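Local structure of dimethyladenosine transferase, putative (Plasmodium falciparum, 2H1R) at residues 164-176 with 189-203. The protein probably transfers methyl groups from S-adenosyl-L-methionine to adenines of ribosomal RNA, the chain here being most of a longer protein. Sequence-based numbering, arbitrary orientation.
Sequences VKLFCKVTKVCNV and SVIVKLIPKESSFLT
Lys169 and Ile195, and likewise Thr171 and Lys193, exchange paired backbone hydrogen bonds in the antiparallel pair of strands 168-176 and 189-196, the last two strands of the class I methyltransferase sheet (order 3-2-1-4-5-7-6), 189-196 being the reversed one and 168-176 the edge. Farther along, a classic beta bulge breaks the register: Ile191 O takes Val173 N at 2.7 Å and, weakly, Cys174 N. Ile191 CD1 touches both Cys174 SG and Val176 CG2, packed tightly against the latter at 3.5 Å, while its CG2 meets Val173 CB; Ile30 and Ile34 of helix 28-38 cover this face. On the face of Cys168 and Val170, Leu194 sets CB against Cys168 SG and CD2 3.6 Å from Val170 CG1; Leu194 also touches Met148 of helix 142-148.

At the other end, the last turn of helix 159-167 offers carbonyls to the turn after strand 189-196. Lys197 N binds Phe167 O nearly straight (170°), and the Lys197 side chain, bent at chi3 (-92°), carries NZ back to Lys165 O at 3.0 Å. Ser200 OG donates to Leu166 O at 2.7 Å. Phe167 and Phe201 form an edge-to-face pair, planes at 58°, with Phe167 CD1 3.6 Å above the centre of the Phe201 ring.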
loop_
_atom_site.group_PDB
_atom_site.type_symbol
_atom_site.label_atom_id
_atom_site.label_comp_id
_atom_site.label_asym_id
_atom_site.label_seq_id
_atom_site.Cartn_x
_atom_site.Cartn_y
_atom_site.Cartn_z
ATOM N N VAL A 164 4.380 1.809 -0.279
ATOM C CA VAL A 164 3.848 1.455 -1.603
ATOM C C VAL A 164 4.949 1.040 -2.582
ATOM O O VAL A 164 4.821 0.004 -3.299
ATOM C CB VAL A 164 2.979 2.622 -2.167
ATOM C CG1 VAL A 164 2.534 2.348 -3.602
ATOM C CG2 VAL A 164 1.764 2.792 -1.318
ATOM N N LYS A 165 6.029 1.820 -2.620
ATOM C CA LYS A 165 7.106 1.601 -3.550
ATOM C C LYS A 165 7.852 0.288 -3.225
ATOM O O LYS A 165 8.378 -0.375 -4.132
ATOM C CB LYS A 165 8.101 2.763 -3.497
ATOM C CG LYS A 165 7.659 4.057 -4.232
ATOM C CD LYS A 165 8.576 5.216 -3.882
ATOM C CE LYS A 165 9.872 5.168 -4.710
ATOM N NZ LYS A 165 10.898 6.108 -4.115
ATOM N N LEU A 166 7.914 -0.055 -1.946
ATOM C CA LEU A 166 8.604 -1.277 -1.564
ATOM C C LEU A 166 7.829 -2.463 -2.098
ATOM O O LEU A 166 8.419 -3.365 -2.682
ATOM C CB LEU A 166 8.765 -1.407 -0.043
ATOM C CG LEU A 166 9.387 -2.775 0.351
ATOM C CD1 LEU A 166 10.764 -2.894 -0.192
ATOM C CD2 LEU A 166 9.428 -2.964 1.822
ATOM N N PHE A 167 6.521 -2.450 -1.909
ATOM C CA PHE A 167 5.716 -3.611 -2.225
ATOM C C PHE A 167 5.250 -3.737 -3.681
ATOM O O PHE A 167 5.001 -4.861 -4.159
ATOM C CB PHE A 167 4.633 -3.786 -1.168
ATOM C CG PHE A 167 5.214 -4.095 0.203
ATOM C CD1 PHE A 167 5.727 -5.371 0.487
ATOM C CD2 PHE A 167 5.358 -3.073 1.161
ATOM C CE1 PHE A 167 6.315 -5.654 1.723
ATOM C CE2 PHE A 167 5.958 -3.340 2.425
ATOM C CZ PHE A 167 6.423 -4.623 2.710
ATOM N N CYS A 168 5.183 -2.608 -4.385
ATOM C CA CYS A 168 4.647 -2.575 -5.737
ATOM C C CYS A 168 5.407 -1.643 -6.688
ATOM O O CYS A 168 6.251 -0.851 -6.272
ATOM C CB CYS A 168 3.166 -2.168 -5.693
ATOM S SG CYS A 168 2.127 -3.066 -4.508
ATOM N N LYS A 169 5.124 -1.783 -7.975
ATOM C CA LYS A 169 5.356 -0.725 -8.943
ATOM C C LYS A 169 4.002 -0.030 -9.039
ATOM O O LYS A 169 2.964 -0.681 -9.297
ATOM C CB LYS A 169 5.776 -1.286 -10.296
ATOM C CG LYS A 169 6.935 -2.290 -10.196
ATOM C CD LYS A 169 7.304 -2.857 -11.557
ATOM C CE LYS A 169 6.394 -4.040 -11.933
ATOM N NZ LYS A 169 6.267 -4.174 -13.405
ATOM N N VAL A 170 4.027 1.280 -8.812
ATOM C CA VAL A 170 2.847 2.129 -8.824
ATOM C C VAL A 170 2.912 3.068 -10.024
ATOM O O VAL A 170 3.901 3.792 -10.193
ATOM C CB VAL A 170 2.774 2.996 -7.569
ATOM C CG1 VAL A 170 1.371 3.645 -7.426
ATOM C CG2 VAL A 170 3.110 2.160 -6.359
ATOM N N THR A 171 1.867 3.046 -10.849
ATOM C CA THR A 171 1.782 3.967 -11.973
ATOM C C THR A 171 0.416 4.641 -12.038
ATOM O O THR A 171 -0.570 4.082 -11.584
ATOM C CB THR A 171 2.052 3.263 -13.308
ATOM O OG1 THR A 171 1.210 2.123 -13.403
ATOM C CG2 THR A 171 3.531 2.839 -13.447
ATOM N N LYS A 172 0.377 5.851 -12.609
ATOM C CA LYS A 172 -0.857 6.572 -12.815
ATOM C C LYS A 172 -1.521 6.072 -14.096
ATOM O O LYS A 172 -0.885 5.994 -15.155
ATOM C CB LYS A 172 -0.588 8.062 -12.922
ATOM C CG LYS A 172 -1.812 8.881 -13.263
ATOM C CD LYS A 172 -1.394 10.280 -13.712
ATOM C CE LYS A 172 -2.192 11.300 -12.960
ATOM N NZ LYS A 172 -1.891 11.151 -11.499
ATOM N N VAL A 173 -2.793 5.725 -13.991
ATOM C CA VAL A 173 -3.559 5.265 -15.141
ATOM C C VAL A 173 -4.178 6.501 -15.808
ATOM O O VAL A 173 -3.971 6.723 -16.998
ATOM C CB VAL A 173 -4.654 4.256 -14.705
ATOM C CG1 VAL A 173 -5.645 3.926 -15.869
ATOM C CG2 VAL A 173 -4.023 2.996 -14.163
ATOM N N CYS A 174 -4.884 7.320 -15.025
ATOM C CA CYS A 174 -5.509 8.546 -15.528
ATOM C C CYS A 174 -6.088 9.436 -14.425
ATOM O O CYS A 174 -6.190 9.046 -13.249
ATOM C CB CYS A 174 -6.623 8.200 -16.526
ATOM S SG CYS A 174 -8.026 7.290 -15.793
ATOM N N ASN A 175 -6.461 10.652 -14.821
ATOM C CA ASN A 175 -7.212 11.543 -13.976
ATOM C C ASN A 175 -8.683 11.282 -14.162
ATOM O O ASN A 175 -9.116 10.852 -15.229
ATOM C CB ASN A 175 -6.913 12.989 -14.345
ATOM C CG ASN A 175 -5.472 13.321 -14.156
ATOM O OD1 ASN A 175 -4.978 13.288 -13.042
ATOM N ND2 ASN A 175 -4.777 13.611 -15.243
ATOM N N VAL A 176 -9.456 11.514 -13.113
ATOM C CA VAL A 176 -10.898 11.410 -13.216
ATOM C C VAL A 176 -11.500 12.684 -12.648
ATOM O O VAL A 176 -11.559 12.850 -11.415
ATOM C CB VAL A 176 -11.423 10.184 -12.433
ATOM C CG1 VAL A 176 -12.922 10.066 -12.584
ATOM C CG2 VAL A 176 -10.729 8.905 -12.909
ATOM N N SER A 189 -10.453 12.851 -8.754
ATOM C CA SER A 189 -9.869 11.530 -8.442
ATOM C C SER A 189 -8.785 11.143 -9.429
ATOM O O SER A 189 -8.567 11.818 -10.431
ATOM C CB SER A 189 -10.946 10.438 -8.399
ATOM O OG SER A 189 -11.874 10.608 -7.330
ATOM N N VAL A 190 -8.099 10.042 -9.127
ATOM C CA VAL A 190 -7.002 9.552 -9.933
ATOM C C VAL A 190 -7.067 8.026 -9.832
ATOM O O VAL A 190 -7.335 7.496 -8.762
ATOM C CB VAL A 190 -5.626 10.035 -9.394
ATOM C CG1 VAL A 190 -4.444 9.315 -10.111
ATOM C CG2 VAL A 190 -5.481 11.554 -9.556
ATOM N N ILE A 191 -6.837 7.359 -10.954
ATOM C CA ILE A 191 -6.727 5.907 -10.984
ATOM C C ILE A 191 -5.275 5.532 -11.102
ATOM O O ILE A 191 -4.550 6.046 -11.974
ATOM C CB ILE A 191 -7.543 5.297 -12.157
ATOM C CG1 ILE A 191 -9.021 5.694 -11.952
ATOM C CG2 ILE A 191 -7.307 3.746 -12.190
ATOM C CD1 ILE A 191 -9.902 5.516 -13.127
ATOM N N VAL A 192 -4.854 4.640 -10.217
ATOM C CA VAL A 192 -3.468 4.157 -10.175
ATOM C C VAL A 192 -3.479 2.639 -10.348
ATOM O O VAL A 192 -4.521 1.987 -10.089
ATOM C CB VAL A 192 -2.733 4.538 -8.850
ATOM C CG1 VAL A 192 -2.637 6.053 -8.690
ATOM C CG2 VAL A 192 -3.414 3.967 -7.653
ATOM N N LYS A 193 -2.358 2.108 -10.817
ATOM C CA LYS A 193 -2.144 0.668 -10.962
ATOM C C LYS A 193 -0.987 0.239 -10.097
ATOM O O LYS A 193 0.039 0.929 -10.039
ATOM C CB LYS A 193 -1.841 0.340 -12.429
ATOM C CG LYS A 193 -1.629 -1.166 -12.734
ATOM C CD LYS A 193 -1.423 -1.375 -14.260
ATOM C CE LYS A 193 0.021 -1.042 -14.684
ATOM N NZ LYS A 193 0.300 -1.134 -16.202
ATOM N N LEU A 194 -1.192 -0.859 -9.379
ATOM C CA LEU A 194 -0.188 -1.460 -8.511
ATOM C C LEU A 194 0.109 -2.856 -9.033
ATOM O O LEU A 194 -0.827 -3.664 -9.178
ATOM C CB LEU A 194 -0.690 -1.627 -7.076
ATOM C CG LEU A 194 -1.322 -0.489 -6.272
ATOM C CD1 LEU A 194 -1.495 -0.891 -4.805
ATOM C CD2 LEU A 194 -0.492 0.750 -6.397
ATOM N N ILE A 195 1.389 -3.118 -9.293
ATOM C CA ILE A 195 1.883 -4.458 -9.563
ATOM C C ILE A 195 2.866 -4.910 -8.466
ATOM O O ILE A 195 4.001 -4.465 -8.458
ATOM C CB ILE A 195 2.637 -4.537 -10.900
ATOM C CG1 ILE A 195 1.904 -3.799 -12.044
ATOM C CG2 ILE A 195 2.962 -5.996 -11.193
ATOM C CD1 ILE A 195 0.704 -4.495 -12.570
ATOM N N PRO A 196 2.433 -5.819 -7.573
ATOM C CA PRO A 196 3.205 -6.362 -6.457
ATOM C C PRO A 196 4.529 -6.953 -6.888
ATOM O O PRO A 196 4.591 -7.650 -7.912
ATOM C CB PRO A 196 2.286 -7.449 -5.900
ATOM C CG PRO A 196 0.928 -6.975 -6.222
ATOM C CD PRO A 196 1.067 -6.380 -7.600
ATOM N N LYS A 197 5.584 -6.656 -6.126
ATOM C CA LYS A 197 6.914 -7.213 -6.375
ATOM C C LYS A 197 7.119 -8.382 -5.412
ATOM O O LYS A 197 7.251 -8.177 -4.196
ATOM C CB LYS A 197 8.001 -6.155 -6.136
ATOM C CG LYS A 197 7.888 -4.935 -7.052
ATOM C CD LYS A 197 9.107 -4.062 -6.943
ATOM C CE LYS A 197 8.916 -2.995 -5.892
ATOM N NZ LYS A 197 10.211 -2.279 -5.532
ATOM N N GLU A 198 7.204 -9.601 -5.942
ATOM C CA GLU A 198 7.251 -10.791 -5.077
ATOM C C GLU A 198 8.288 -10.750 -3.948
ATOM O O GLU A 198 7.984 -11.103 -2.789
ATOM C CB GLU A 198 7.473 -12.074 -5.895
ATOM C CG GLU A 198 7.179 -13.333 -5.057
ATOM N N SER A 199 9.511 -10.366 -4.294
ATOM C CA SER A 199 10.659 -10.520 -3.361
ATOM C C SER A 199 10.630 -9.538 -2.194
ATOM O O SER A 199 11.319 -9.707 -1.189
ATOM C CB SER A 199 11.970 -10.382 -4.116
ATOM O OG SER A 199 12.097 -9.043 -4.581
ATOM N N SER A 200 9.810 -8.513 -2.322
ATOM C CA SER A 200 9.693 -7.532 -1.281
ATOM C C SER A 200 8.928 -8.096 -0.093
ATOM O O SER A 200 9.073 -7.625 1.043
ATOM C CB SER A 200 9.021 -6.282 -1.829
ATOM O OG SER A 200 10.004 -5.494 -2.487
ATOM N N PHE A 201 8.113 -9.108 -0.359
ATOM C CA PHE A 201 7.394 -9.746 0.705
ATOM C C PHE A 201 8.244 -10.605 1.667
ATOM O O PHE A 201 7.746 -11.088 2.660
ATOM C CB PHE A 201 6.136 -10.406 0.163
ATOM C CG PHE A 201 5.210 -9.403 -0.480
ATOM C CD1 PHE A 201 4.116 -8.908 0.208
ATOM C CD2 PHE A 201 5.511 -8.864 -1.749
ATOM C CE1 PHE A 201 3.286 -7.928 -0.385
ATOM C CE2 PHE A 201 4.685 -7.909 -2.338
ATOM C CZ PHE A 201 3.575 -7.451 -1.653
ATOM N N LEU A 202 9.535 -10.703 1.403
ATOM C CA LEU A 202 10.468 -11.248 2.385
ATOM C C LEU A 202 10.696 -10.275 3.576
ATOM O O LEU A 202 11.072 -10.694 4.694
ATOM C CB LEU A 202 11.771 -11.592 1.680
ATOM C CG LEU A 202 11.614 -12.642 0.573
ATOM C CD1 LEU A 202 12.913 -12.891 -0.134
ATOM C CD2 LEU A 202 11.120 -13.892 1.208
ATOM N N THR A 203 10.369 -9.000 3.370
ATOM C CA THR A 203 10.527 -7.979 4.427
ATOM C C THR A 203 9.554 -8.172 5.591
ATOM O O THR A 203 8.380 -8.429 5.375
ATOM C CB THR A 203 10.269 -6.582 3.845
ATOM O OG1 THR A 203 11.209 -6.357 2.807
ATOM C CG2 THR A 203 10.459 -5.513 4.924
#